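Local coordinates for protein ribosomal RNA small subunit methyltransferase E (Bacillus subtilis, PDB 1VHK) that probably methylates N3 of uridine 1498 in 16S ribosomal RNA, using S-adenosyl-L-methionine as methyl donor and acting on the assembled small ribosomal subunit, at residues A[79-84]-A[245-250]; A[94-99]-A[132-137]; A[109-114]-A[155-160]; A[171-176]-A[199-204]. All coordinates share one frame; numbering follows the deposited sequence.

Contact 1 (A[79-84]-A[245-250]); sequences LPIKVY and SAISYQ
Leu79 straddles one side of the helical segment 245-250, sending CD1 to Ile247 and CD2 to Ser248. Its first torsion (chi1 -89°) places CG beside the backbone N and anti to the carbonyl carbon, and from CG the two methyls part to these two residues. CD1 of Leu79 lies 4.0 Å from CG2 of Ile247, the two side chains crossing at about a right angle. The other methyl, CD2, rests against the backbone of Ser248, 4.0 Å from its CA, while the hydroxyl of that serine bonds to Glu252 one turn on and to Tyr242 of the second subunit. Ile81 then returns to Ile247, its CD1 4.2 Å from CG2 of Ile247, again with crossed side chains. Here the chain enters strand 82-88 of the parallel sheet of the SPOUT methyltransferase domain, and the C-terminal helix 239-253 packs against it; in this family the C-terminal part of the fold is characteristically threaded into a trefoil knot. Val83, on that strand, brings CG1 to 4.4 Å from CG2 of Ile247. This one methyl, anti to the backbone N of Ile247, is thus the branch that meets all three apolar side chains. Ile247 also touches Ile203 of the neighbouring strand and lies between the sheet and helix 187-193, which reaches it through Phe188 and Val192.

Contact 2 (A[94-99]-A[132-137]); sequences KLEWII and ERWTKI
Around Glu96 and Trp134, whose CA atoms lie 6.4 Å apart, two helical segments run in roughly the same direction, their axes 9.6 Å apart at closest approach and inclined at -31°. Trp134 turns one face of its indole to segment 94-99. Leu95 CD1 sits over the six-membered ring, 3.6 Å from its centroid, and Ile99 CD1 over the five-membered ring of Trp134, 4.0 Å from that centroid, so two methyls one helical turn apart make CH-pi contacts with the ring system. Glu96 CG comes to the indole edge instead. One turn on from Arg133, Ile137 carries the packing forward: its CG2 lies 3.9 Å from CG2 of Ile99, and its CD1 nestles against the aliphatic part of Glu96 and against one face of the Arg133 guanidinium. Beside these apolar contacts Glu96, extended beyond CG, meets Arg133 in a side-on salt bridge. NE of Arg133 is 2.5 Å from OE2 of Glu96, with the oxygen near the guanidinium plane, and NH2 of Arg133 reaches OE1 of Glu96 at 3.3 Å. The two planes are 57° apart, and both nitrogens approach from above the carboxylate plane. The helices 94-104 and 131-144 are therefore joined by an apolar seam that backs onto Val153 of the sheet, with an ion pair along its more exposed side, where the charge of Arg133 is probably still solvated.

Contact 3 (A[109-114]-A[155-160]); sequences AFIPFQ and DVHSFQ
His157 and Phe113 lie abreast, their CA atoms 4.1 Å apart, in a single backbone bridge. Both bonds of the bridge use the backbone of His157: its N donates to Pro112 O at 2.7 Å, and its O accepts from Gln114 N at 2.6 Å. The rotation of the His157 imidazole is fixed within its own segment, ND1 donating to Asp155 O at 2.7 Å with that oxygen in the ring plane. Over the centre of one face stands Ile111 CG2, 3.8 Å from the His157 ring centroid, a CH-pi contact. The bridge prolongs the pairing of strand 109-113 with edge strand 152-153 of the parallel sheet, just before the chain turns into helix 159-165, where Ser158 is the N-cap. Pro112 packs its ring carbon CB against Val156 CG1, 4.3 Å away, while its carbonyl O also receives a CA-H...O contact from Val156. Phe113, with CG between the backbone N and the carbonyl carbon (chi1 69°), lies side by side with Phe159 and points the same way; Phe113 CE2 meets the edge of the Phe159 ring, 4.1 Å from its CD2. Leu162 on that helix touches Phe113 too.

Contact 4 (A[171-176]-A[199-204]); sequences KCVVAY and SSLLIV
Strands 171-175 and 200-204 are parallel neighbours in the six-stranded sheet of the SPOUT domain, and with helix 187-193 between them in the chain they form a beta-alpha-beta crossover. The strand axes approach to 4.6 Å at an angle of -21°. Five backbone hydrogen bonds form a continuous ladder: Lys171 N to Ser200 O, Leu202 N to Lys171 O (2.9 Å), Val173 N to Leu202 O (2.7 Å), Val204 N to Val173 O, and Ala175 N to Val204 O. Lys171, Val173, Leu201 and Ile203 share one face. There Val173 spreads its two methyls, CG1 to Leu201 CD1 at 3.5 Å and CG2 against Ile203 CG2, the Val173 and Ile203 side chains lying side by side and pointing the same way. Leu201 CD1 also brushes Lys171 CB. On the opposite face stand Cys172, Val174, Leu202 and Val204. With SG anti to its backbone N (chi1 173°), Cys172 meets Leu202 CD2 at 3.8 Å from SG and Val204 CG1 at 4.0 Å from SG, and Val174 CG1 is more loosely set against Val204 CG2. Helix 187-193 covers the first face through Ile191, which touches Lys171, Val173 and Leu201; helix 213-221 covers the second through Leu219, against Val174 and Val204. Strand 82-88 flanks strand 200-205 on its other edge, and strand 225-227 pairs beyond strand 171-175.

Contacts 1, 3 and 4 all reach the parallel sheet, whereas contact 2 joins two helices beside it. Contacts 1 and 4 are buried; contacts 2 and 3 are partly open to solvent. Their chemistry follows: contact 1 has no hydrogen bond across it, contact 4 combines a backbone ladder with apolar faces, contact 3 bridges a strand to a loop, and contact 2 carries the salt bridge. Strand 82-88 links contacts 1 and 4, Tyr84 N lying 2.7 Å from Leu201 O. Contact 2 meets contact 3 through Trp134 against Val156 and Pro112, while contacts 3 and 4 touch at Ile111 and Leu202. The second subunit packs on contact 1.

Contact 1 (A[79-84]-A[245-250])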
loop_
_atom_site.group_PDB
_atom_site.type_symbol
_atom_site.label_atom_id
_atom_site.label_comp_id
_atom_site.label_asym_id
_atom_site.label_seq_id
_atom_site.Cartn_x
_atom_site.Cartn_y
_atom_site.Cartn_z
ATOM N N LEU A 79 7.423 -4.546 10.342
ATOM C CA LEU A 79 8.067 -5.396 9.329
ATOM C C LEU A 79 9.322 -6.031 9.950
ATOM O O LEU A 79 10.057 -5.323 10.645
ATOM C CB LEU A 79 8.547 -4.579 8.145
ATOM C CG LEU A 79 7.681 -4.294 6.961
ATOM C CD1 LEU A 79 8.496 -3.585 5.868
ATOM C CD2 LEU A 79 6.980 -5.527 6.418
ATOM N N PRO A 80 9.664 -7.239 9.545
ATOM C CA PRO A 80 10.869 -7.882 10.061
ATOM C C PRO A 80 12.117 -7.151 9.649
ATOM O O PRO A 80 13.155 -7.362 10.276
ATOM C CB PRO A 80 10.867 -9.278 9.486
ATOM C CG PRO A 80 9.710 -9.369 8.577
ATOM C CD PRO A 80 8.897 -8.126 8.676
ATOM N N ILE A 81 12.100 -6.339 8.589
ATOM C CA ILE A 81 13.325 -5.631 8.216
ATOM C C ILE A 81 13.038 -4.130 8.099
ATOM O O ILE A 81 11.905 -3.788 7.769
ATOM C CB ILE A 81 13.928 -6.118 6.892
ATOM C CG1 ILE A 81 13.183 -5.535 5.708
ATOM C CG2 ILE A 81 13.949 -7.644 6.806
ATOM C CD1 ILE A 81 13.767 -5.835 4.360
ATOM N N LYS A 82 14.061 -3.318 8.318
ATOM C CA LYS A 82 13.944 -1.870 8.255
ATOM C C LYS A 82 14.004 -1.330 6.847
ATOM O O LYS A 82 15.047 -1.373 6.179
ATOM C CB LYS A 82 15.076 -1.231 9.094
ATOM C CG LYS A 82 14.917 -1.589 10.569
ATOM C CD LYS A 82 15.816 -0.771 11.464
ATOM C CE LYS A 82 15.532 -1.091 12.938
ATOM N NZ LYS A 82 16.094 -0.045 13.846
ATOM N N VAL A 83 12.852 -0.832 6.331
ATOM C CA VAL A 83 12.949 -0.349 4.953
ATOM C C VAL A 83 12.825 1.149 4.888
ATOM O O VAL A 83 12.100 1.795 5.647
ATOM C CB VAL A 83 12.256 -1.161 3.889
ATOM C CG1 VAL A 83 11.365 -2.263 4.418
ATOM C CG2 VAL A 83 11.564 -0.336 2.825
ATOM N N TYR A 84 13.867 1.725 4.256
ATOM C CA TYR A 84 13.986 3.149 4.055
ATOM C C TYR A 84 13.604 3.546 2.626
ATOM O O TYR A 84 14.200 3.071 1.664
ATOM C CB TYR A 84 15.407 3.621 4.299
ATOM C CG TYR A 84 15.831 3.592 5.743
ATOM C CD1 TYR A 84 16.136 4.771 6.421
ATOM C CD2 TYR A 84 15.955 2.397 6.422
ATOM C CE1 TYR A 84 16.573 4.736 7.736
ATOM C CE2 TYR A 84 16.390 2.340 7.733
ATOM C CZ TYR A 84 16.689 3.519 8.378
ATOM O OH TYR A 84 17.128 3.466 9.676
ATOM N N SER A 245 4.684 -3.579 -0.080
ATOM C CA SER A 245 3.713 -4.636 -0.105
ATOM C C SER A 245 4.353 -5.965 -0.466
ATOM O O SER A 245 4.115 -6.942 0.254
ATOM C CB SER A 245 2.548 -4.311 -1.069
ATOM O OG SER A 245 1.909 -3.111 -0.623
ATOM N N ALA A 246 5.251 -5.993 -1.429
ATOM C CA ALA A 246 5.984 -7.219 -1.765
ATOM C C ALA A 246 6.847 -7.653 -0.589
ATOM O O ALA A 246 6.818 -8.830 -0.202
ATOM C CB ALA A 246 6.810 -6.999 -3.024
ATOM N N ILE A 247 7.553 -6.733 0.074
ATOM C CA ILE A 247 8.398 -7.155 1.215
ATOM C C ILE A 247 7.549 -7.822 2.281
ATOM O O ILE A 247 7.905 -8.850 2.891
ATOM C CB ILE A 247 9.244 -5.977 1.714
ATOM C CG1 ILE A 247 10.419 -5.741 0.788
ATOM C CG2 ILE A 247 9.765 -6.166 3.139
ATOM C CD1 ILE A 247 10.816 -4.304 0.549
ATOM N N SER A 248 6.368 -7.244 2.540
ATOM C CA SER A 248 5.438 -7.795 3.502
ATOM C C SER A 248 4.986 -9.204 3.108
ATOM O O SER A 248 4.979 -10.117 3.951
ATOM C CB SER A 248 4.213 -6.914 3.683
ATOM O OG SER A 248 3.175 -7.597 4.378
ATOM N N TYR A 249 4.722 -9.381 1.811
ATOM C CA TYR A 249 4.264 -10.681 1.330
ATOM C C TYR A 249 5.316 -11.754 1.550
ATOM O O TYR A 249 5.039 -12.860 2.020
ATOM C CB TYR A 249 3.875 -10.560 -0.134
ATOM C CG TYR A 249 3.463 -11.890 -0.739
ATOM C CD1 TYR A 249 2.196 -12.427 -0.555
ATOM C CD2 TYR A 249 4.411 -12.620 -1.450
ATOM C CE1 TYR A 249 1.859 -13.649 -1.086
ATOM C CE2 TYR A 249 4.087 -13.836 -1.985
ATOM C CZ TYR A 249 2.810 -14.343 -1.817
ATOM O OH TYR A 249 2.528 -15.554 -2.413
ATOM N N GLN A 250 6.561 -11.424 1.222
ATOM C CA GLN A 250 7.696 -12.292 1.356
ATOM C C GLN A 250 8.116 -12.569 2.788
ATOM O O GLN A 250 8.402 -13.717 3.164
ATOM C CB GLN A 250 8.903 -11.684 0.596
ATOM C CG GLN A 250 10.192 -12.449 0.913
ATOM C CD GLN A 250 10.262 -13.755 0.133
ATOM O OE1 GLN A 250 10.663 -14.777 0.658
ATOM N NE2 GLN A 250 9.902 -13.734 -1.142
#

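Contact 2 (A[94-99]-A[132-137])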
loop_
_atom_site.group_PDB
_atom_site.type_symbol
_atom_site.label_atom_id
_atom_site.label_comp_id
_atom_site.label_asym_id
_atom_site.label_seq_id
_atom_site.Cartn_x
_atom_site.Cartn_y
_atom_site.Cartn_z
ATOM N N LYS A 94 2.174 14.440 -3.937
ATOM C CA LYS A 94 2.416 13.009 -3.980
ATOM C C LYS A 94 3.278 12.499 -2.846
ATOM O O LYS A 94 3.173 11.334 -2.428
ATOM C CB LYS A 94 3.005 12.631 -5.343
ATOM C CG LYS A 94 2.061 12.866 -6.503
ATOM C CD LYS A 94 2.826 13.033 -7.802
ATOM C CE LYS A 94 1.897 13.054 -8.999
ATOM N NZ LYS A 94 2.520 13.677 -10.188
ATOM N N LEU A 95 4.092 13.379 -2.259
ATOM C CA LEU A 95 4.930 12.985 -1.141
ATOM C C LEU A 95 4.109 12.640 0.088
ATOM O O LEU A 95 4.468 11.711 0.817
ATOM C CB LEU A 95 5.987 13.989 -0.807
ATOM C CG LEU A 95 7.408 13.555 -0.567
ATOM C CD1 LEU A 95 8.078 14.453 0.474
ATOM C CD2 LEU A 95 7.571 12.099 -0.195
ATOM N N GLU A 96 3.013 13.339 0.329
ATOM C CA GLU A 96 2.144 13.037 1.462
ATOM C C GLU A 96 1.493 11.657 1.275
ATOM O O GLU A 96 1.362 10.942 2.248
ATOM C CB GLU A 96 1.045 14.079 1.643
ATOM C CG GLU A 96 1.499 15.428 2.148
ATOM C CD GLU A 96 0.336 16.385 2.347
ATOM O OE1 GLU A 96 -0.823 15.918 2.261
ATOM O OE2 GLU A 96 0.549 17.589 2.599
ATOM N N TRP A 97 1.128 11.318 0.054
ATOM C CA TRP A 97 0.523 10.018 -0.237
ATOM C C TRP A 97 1.564 8.923 -0.038
ATOM O O TRP A 97 1.316 7.868 0.518
ATOM C CB TRP A 97 0.010 9.995 -1.681
ATOM C CG TRP A 97 -1.273 9.256 -1.882
ATOM C CD1 TRP A 97 -2.528 9.687 -1.525
ATOM C CD2 TRP A 97 -1.455 7.963 -2.480
ATOM N NE1 TRP A 97 -3.470 8.737 -1.850
ATOM C CE2 TRP A 97 -2.837 7.675 -2.449
ATOM C CE3 TRP A 97 -0.578 7.017 -3.031
ATOM C CZ2 TRP A 97 -3.367 6.488 -2.958
ATOM C CZ3 TRP A 97 -1.113 5.855 -3.533
ATOM C CH2 TRP A 97 -2.491 5.587 -3.484
ATOM N N ILE A 98 2.812 9.258 -0.441
ATOM C CA ILE A 98 3.896 8.292 -0.288
ATOM C C ILE A 98 4.155 8.060 1.196
ATOM O O ILE A 98 4.401 6.928 1.590
ATOM C CB ILE A 98 5.164 8.720 -1.032
ATOM C CG1 ILE A 98 5.029 8.451 -2.534
ATOM C CG2 ILE A 98 6.390 7.979 -0.508
ATOM C CD1 ILE A 98 5.883 9.361 -3.416
ATOM N N ILE A 99 4.058 9.114 2.004
ATOM C CA ILE A 99 4.366 8.984 3.439
ATOM C C ILE A 99 3.260 8.228 4.139
ATOM O O ILE A 99 3.418 7.329 4.951
ATOM C CB ILE A 99 4.552 10.386 4.076
ATOM C CG1 ILE A 99 5.943 10.931 3.643
ATOM C CG2 ILE A 99 4.481 10.390 5.591
ATOM C CD1 ILE A 99 6.058 12.430 3.860
ATOM N N GLU A 132 7.096 19.544 8.608
ATOM C CA GLU A 132 6.354 19.511 9.869
ATOM C C GLU A 132 4.972 18.909 9.652
ATOM O O GLU A 132 4.397 18.326 10.562
ATOM C CB GLU A 132 6.280 20.895 10.496
ATOM C CG GLU A 132 7.570 21.692 10.322
ATOM C CD GLU A 132 7.464 23.122 10.797
ATOM O OE1 GLU A 132 8.080 23.448 11.843
ATOM O OE2 GLU A 132 6.790 23.936 10.133
ATOM N N ARG A 133 4.468 19.001 8.434
ATOM C CA ARG A 133 3.201 18.414 8.043
ATOM C C ARG A 133 3.413 16.937 7.669
ATOM O O ARG A 133 2.573 16.091 7.984
ATOM C CB ARG A 133 2.568 19.169 6.891
ATOM C CG ARG A 133 1.120 18.846 6.639
ATOM C CD ARG A 133 0.611 19.441 5.333
ATOM N NE ARG A 133 -0.419 18.612 4.716
ATOM C CZ ARG A 133 -1.570 18.268 5.272
ATOM N NH1 ARG A 133 -1.905 18.678 6.491
ATOM N NH2 ARG A 133 -2.451 17.498 4.634
ATOM N N TRP A 134 4.566 16.625 7.110
ATOM C CA TRP A 134 4.976 15.278 6.779
ATOM C C TRP A 134 5.072 14.373 8.017
ATOM O O TRP A 134 4.590 13.242 8.018
ATOM C CB TRP A 134 6.366 15.275 6.118
ATOM C CG TRP A 134 6.388 15.920 4.765
ATOM C CD1 TRP A 134 5.334 16.189 3.969
ATOM C CD2 TRP A 134 7.547 16.352 4.048
ATOM N NE1 TRP A 134 5.751 16.773 2.798
ATOM C CE2 TRP A 134 7.113 16.886 2.829
ATOM C CE3 TRP A 134 8.925 16.350 4.333
ATOM C CZ2 TRP A 134 7.989 17.406 1.873
ATOM C CZ3 TRP A 134 9.780 16.865 3.380
ATOM C CH2 TRP A 134 9.319 17.368 2.169
ATOM N N THR A 135 5.697 14.891 9.055
ATOM C CA THR A 135 5.861 14.234 10.349
ATOM C C THR A 135 4.496 13.951 10.983
ATOM O O THR A 135 4.261 12.953 11.640
ATOM C CB THR A 135 6.635 15.194 11.292
ATOM O OG1 THR A 135 7.967 15.337 10.779
ATOM C CG2 THR A 135 6.714 14.681 12.690
ATOM N N LYS A 136 3.588 14.886 10.760
ATOM C CA LYS A 136 2.218 14.811 11.241
ATOM C C LYS A 136 1.452 13.757 10.461
ATOM O O LYS A 136 0.736 12.926 11.018
ATOM C CB LYS A 136 1.605 16.198 11.166
ATOM C CG LYS A 136 0.113 16.346 11.079
ATOM C CD LYS A 136 -0.287 17.826 10.945
ATOM C CE LYS A 136 -1.704 18.055 11.459
ATOM N NZ LYS A 136 -2.722 17.397 10.584
ATOM N N ILE A 137 1.668 13.671 9.156
ATOM C CA ILE A 137 1.000 12.687 8.326
ATOM C C ILE A 137 1.419 11.263 8.660
ATOM O O ILE A 137 0.588 10.357 8.647
ATOM C CB ILE A 137 1.237 12.995 6.838
ATOM C CG1 ILE A 137 0.382 14.233 6.498
ATOM C CG2 ILE A 137 0.896 11.813 5.953
ATOM C CD1 ILE A 137 0.891 15.032 5.324
#

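Contact 3 (A[109-114]-A[155-160])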
loop_
_atom_site.group_PDB
_atom_site.type_symbol
_atom_site.label_atom_id
_atom_site.label_comp_id
_atom_site.label_asym_id
_atom_site.label_seq_id
_atom_site.Cartn_x
_atom_site.Cartn_y
_atom_site.Cartn_z
ATOM N N ALA A 109 11.392 4.531 7.439
ATOM C CA ALA A 109 11.757 5.965 7.489
ATOM C C ALA A 109 11.688 6.506 6.068
ATOM O O ALA A 109 11.611 5.677 5.178
ATOM C CB ALA A 109 13.151 6.146 8.068
ATOM N N PHE A 110 11.529 7.844 5.936
ATOM C CA PHE A 110 11.463 8.376 4.573
ATOM C C PHE A 110 12.572 9.382 4.348
ATOM O O PHE A 110 13.025 10.068 5.271
ATOM C CB PHE A 110 10.112 9.010 4.285
ATOM C CG PHE A 110 8.929 8.118 4.413
ATOM C CD1 PHE A 110 8.430 7.424 3.339
ATOM C CD2 PHE A 110 8.335 7.949 5.665
ATOM C CE1 PHE A 110 7.304 6.623 3.482
ATOM C CE2 PHE A 110 7.234 7.126 5.827
ATOM C CZ PHE A 110 6.714 6.475 4.721
ATOM N N ILE A 111 13.143 9.399 3.156
ATOM C CA ILE A 111 14.249 10.321 2.857
ATOM C C ILE A 111 13.990 10.981 1.495
ATOM O O ILE A 111 14.266 10.336 0.486
ATOM C CB ILE A 111 15.580 9.571 2.714
ATOM C CG1 ILE A 111 15.929 8.763 3.977
ATOM C CG2 ILE A 111 16.682 10.552 2.374
ATOM C CD1 ILE A 111 17.048 7.778 3.695
ATOM N N PRO A 112 13.451 12.178 1.492
ATOM C CA PRO A 112 13.171 12.912 0.267
ATOM C C PRO A 112 14.466 13.515 -0.253
ATOM O O PRO A 112 15.315 13.897 0.570
ATOM C CB PRO A 112 12.201 14.000 0.702
ATOM C CG PRO A 112 11.838 13.692 2.099
ATOM C CD PRO A 112 13.048 12.969 2.679
ATOM N N PHE A 113 14.634 13.623 -1.562
ATOM C CA PHE A 113 15.914 14.189 -2.026
ATOM C C PHE A 113 15.732 14.919 -3.321
ATOM O O PHE A 113 14.822 14.565 -4.070
ATOM C CB PHE A 113 16.995 13.099 -2.109
ATOM C CG PHE A 113 16.742 12.101 -3.207
ATOM C CD1 PHE A 113 16.115 10.898 -2.943
ATOM C CD2 PHE A 113 17.115 12.386 -4.504
ATOM C CE1 PHE A 113 15.867 10.009 -3.963
ATOM C CE2 PHE A 113 16.827 11.520 -5.534
ATOM C CZ PHE A 113 16.190 10.321 -5.260
ATOM N N GLN A 114 16.535 15.973 -3.537
ATOM C CA GLN A 114 16.377 16.717 -4.806
ATOM C C GLN A 114 16.835 15.820 -5.943
ATOM O O GLN A 114 17.956 15.274 -5.842
ATOM C CB GLN A 114 17.256 17.973 -4.809
ATOM C CG GLN A 114 16.883 18.990 -5.872
ATOM C CD GLN A 114 15.467 19.505 -5.740
ATOM O OE1 GLN A 114 14.991 19.760 -4.612
ATOM N NE2 GLN A 114 14.743 19.660 -6.853
ATOM N N ASP A 155 15.222 15.266 6.388
ATOM C CA ASP A 155 15.208 16.554 5.671
ATOM C C ASP A 155 15.484 16.306 4.196
ATOM O O ASP A 155 16.130 15.310 3.851
ATOM C CB ASP A 155 16.234 17.509 6.238
ATOM C CG ASP A 155 15.699 18.337 7.387
ATOM O OD1 ASP A 155 16.421 18.446 8.409
ATOM O OD2 ASP A 155 14.569 18.863 7.244
ATOM N N VAL A 156 14.924 17.132 3.318
ATOM C CA VAL A 156 15.217 16.901 1.896
ATOM C C VAL A 156 16.728 16.912 1.677
ATOM O O VAL A 156 17.503 17.687 2.212
ATOM C CB VAL A 156 14.461 17.839 0.985
ATOM C CG1 VAL A 156 13.063 18.105 1.560
ATOM C CG2 VAL A 156 15.195 19.138 0.745
ATOM N N HIS A 157 17.185 15.844 1.020
ATOM C CA HIS A 157 18.575 15.586 0.772
ATOM C C HIS A 157 18.981 16.024 -0.630
ATOM O O HIS A 157 18.210 15.921 -1.576
ATOM C CB HIS A 157 18.856 14.062 0.844
ATOM C CG HIS A 157 19.096 13.535 2.218
ATOM N ND1 HIS A 157 18.255 13.748 3.263
ATOM C CD2 HIS A 157 20.110 12.766 2.702
ATOM C CE1 HIS A 157 18.750 13.186 4.357
ATOM N NE2 HIS A 157 19.872 12.564 4.044
ATOM N N SER A 158 20.206 16.553 -0.704
ATOM C CA SER A 158 20.701 16.857 -2.072
ATOM C C SER A 158 20.969 15.455 -2.660
ATOM O O SER A 158 21.126 14.525 -1.877
ATOM C CB SER A 158 21.997 17.634 -2.006
ATOM O OG SER A 158 23.057 16.802 -1.497
ATOM N N PHE A 159 21.107 15.325 -3.950
ATOM C CA PHE A 159 21.462 14.049 -4.555
ATOM C C PHE A 159 22.776 13.539 -3.979
ATOM O O PHE A 159 22.918 12.359 -3.705
ATOM C CB PHE A 159 21.565 14.179 -6.075
ATOM C CG PHE A 159 21.734 12.829 -6.723
ATOM C CD1 PHE A 159 22.999 12.352 -7.011
ATOM C CD2 PHE A 159 20.630 12.041 -7.005
ATOM C CE1 PHE A 159 23.159 11.104 -7.592
ATOM C CE2 PHE A 159 20.792 10.790 -7.575
ATOM C CZ PHE A 159 22.062 10.326 -7.872
ATOM N N GLN A 160 23.738 14.443 -3.788
ATOM C CA GLN A 160 25.033 14.111 -3.223
ATOM C C GLN A 160 24.879 13.544 -1.811
ATOM O O GLN A 160 25.464 12.506 -1.497
ATOM C CB GLN A 160 25.945 15.336 -3.155
ATOM C CG GLN A 160 27.417 15.105 -3.075
ATOM C CD GLN A 160 27.993 14.325 -1.943
ATOM O OE1 GLN A 160 28.712 13.317 -2.124
ATOM N NE2 GLN A 160 27.738 14.751 -0.697
#

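Contact 4 (A[171-176]-A[199-204])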
loop_
_atom_site.group_PDB
_atom_site.type_symbol
_atom_site.label_atom_id
_atom_site.label_comp_id
_atom_site.label_asym_id
_atom_site.label_seq_id
_atom_site.Cartn_x
_atom_site.Cartn_y
_atom_site.Cartn_z
ATOM N N LYS A 171 21.741 -3.010 2.652
ATOM C CA LYS A 171 21.621 -3.124 1.208
ATOM C C LYS A 171 20.897 -1.917 0.613
ATOM O O LYS A 171 20.105 -1.237 1.259
ATOM C CB LYS A 171 20.869 -4.368 0.767
ATOM C CG LYS A 171 21.570 -5.696 0.824
ATOM C CD LYS A 171 22.105 -6.107 -0.542
ATOM C CE LYS A 171 22.890 -7.405 -0.457
ATOM N NZ LYS A 171 24.123 -7.260 0.371
ATOM N N CYS A 172 21.065 -1.714 -0.688
ATOM C CA CYS A 172 20.394 -0.642 -1.366
ATOM C C CYS A 172 19.852 -1.071 -2.716
ATOM O O CYS A 172 20.630 -1.446 -3.577
ATOM C CB CYS A 172 21.318 0.577 -1.597
ATOM S SG CYS A 172 20.445 1.828 -2.651
ATOM N N VAL A 173 18.536 -0.983 -2.916
ATOM C CA VAL A 173 17.998 -1.289 -4.228
ATOM C C VAL A 173 17.609 0.043 -4.886
ATOM O O VAL A 173 17.244 1.008 -4.223
ATOM C CB VAL A 173 16.870 -2.297 -4.289
ATOM C CG1 VAL A 173 16.886 -3.335 -3.173
ATOM C CG2 VAL A 173 15.486 -1.688 -4.431
ATOM N N VAL A 174 17.813 0.092 -6.188
ATOM C CA VAL A 174 17.417 1.217 -7.011
ATOM C C VAL A 174 16.302 0.751 -7.961
ATOM O O VAL A 174 16.469 -0.168 -8.753
ATOM C CB VAL A 174 18.581 1.830 -7.787
ATOM C CG1 VAL A 174 18.128 3.056 -8.587
ATOM C CG2 VAL A 174 19.712 2.226 -6.840
ATOM N N ALA A 175 15.128 1.328 -7.767
ATOM C CA ALA A 175 13.944 0.961 -8.559
ATOM C C ALA A 175 14.085 1.640 -9.919
ATOM O O ALA A 175 14.059 2.861 -9.999
ATOM C CB ALA A 175 12.673 1.349 -7.853
ATOM N N TYR A 176 14.463 0.835 -10.892
ATOM C CA TYR A 176 14.817 1.320 -12.225
ATOM C C TYR A 176 14.898 0.124 -13.170
ATOM O O TYR A 176 15.319 -0.962 -12.749
ATOM C CB TYR A 176 16.221 1.938 -12.154
ATOM C CG TYR A 176 16.726 2.516 -13.443
ATOM C CD1 TYR A 176 16.271 3.755 -13.875
ATOM C CD2 TYR A 176 17.700 1.863 -14.210
ATOM C CE1 TYR A 176 16.757 4.331 -15.031
ATOM C CE2 TYR A 176 18.187 2.433 -15.377
ATOM C CZ TYR A 176 17.716 3.668 -15.773
ATOM O OH TYR A 176 18.202 4.261 -16.916
ATOM N N SER A 199 17.693 -6.323 9.655
ATOM C CA SER A 199 18.603 -5.656 8.741
ATOM C C SER A 199 17.966 -4.450 8.069
ATOM O O SER A 199 16.752 -4.326 8.032
ATOM C CB SER A 199 19.080 -6.641 7.676
ATOM O OG SER A 199 17.948 -7.336 7.193
ATOM N N SER A 200 18.787 -3.587 7.455
ATOM C CA SER A 200 18.306 -2.385 6.853
ATOM C C SER A 200 18.329 -2.374 5.342
ATOM O O SER A 200 19.318 -2.758 4.716
ATOM C CB SER A 200 19.086 -1.169 7.390
ATOM O OG SER A 200 20.345 -1.051 6.736
ATOM N N LEU A 201 17.261 -1.799 4.746
ATOM C CA LEU A 201 17.223 -1.724 3.285
ATOM C C LEU A 201 16.821 -0.335 2.798
ATOM O O LEU A 201 15.883 0.277 3.299
ATOM C CB LEU A 201 16.297 -2.795 2.737
ATOM C CG LEU A 201 15.916 -2.694 1.257
ATOM C CD1 LEU A 201 17.088 -3.096 0.355
ATOM C CD2 LEU A 201 14.669 -3.517 0.965
ATOM N N LEU A 202 17.636 0.235 1.920
ATOM C CA LEU A 202 17.401 1.513 1.293
ATOM C C LEU A 202 16.904 1.274 -0.139
ATOM O O LEU A 202 17.456 0.424 -0.817
ATOM C CB LEU A 202 18.668 2.378 1.210
ATOM C CG LEU A 202 18.442 3.704 0.445
ATOM C CD1 LEU A 202 17.515 4.598 1.257
ATOM C CD2 LEU A 202 19.747 4.388 0.131
ATOM N N ILE A 203 15.817 1.938 -0.504
ATOM C CA ILE A 203 15.227 1.794 -1.836
ATOM C C ILE A 203 15.039 3.191 -2.421
ATOM O O ILE A 203 14.386 4.018 -1.764
ATOM C CB ILE A 203 13.854 1.096 -1.837
ATOM C CG1 ILE A 203 13.820 -0.189 -1.023
ATOM C CG2 ILE A 203 13.431 0.789 -3.277
ATOM C CD1 ILE A 203 12.495 -0.906 -0.995
ATOM N N VAL A 204 15.728 3.529 -3.516
ATOM C CA VAL A 204 15.546 4.905 -4.019
ATOM C C VAL A 204 14.713 4.908 -5.266
ATOM O O VAL A 204 14.845 4.058 -6.147
ATOM C CB VAL A 204 16.856 5.664 -4.153
ATOM C CG1 VAL A 204 18.034 4.880 -3.586
ATOM C CG2 VAL A 204 17.150 6.142 -5.566
#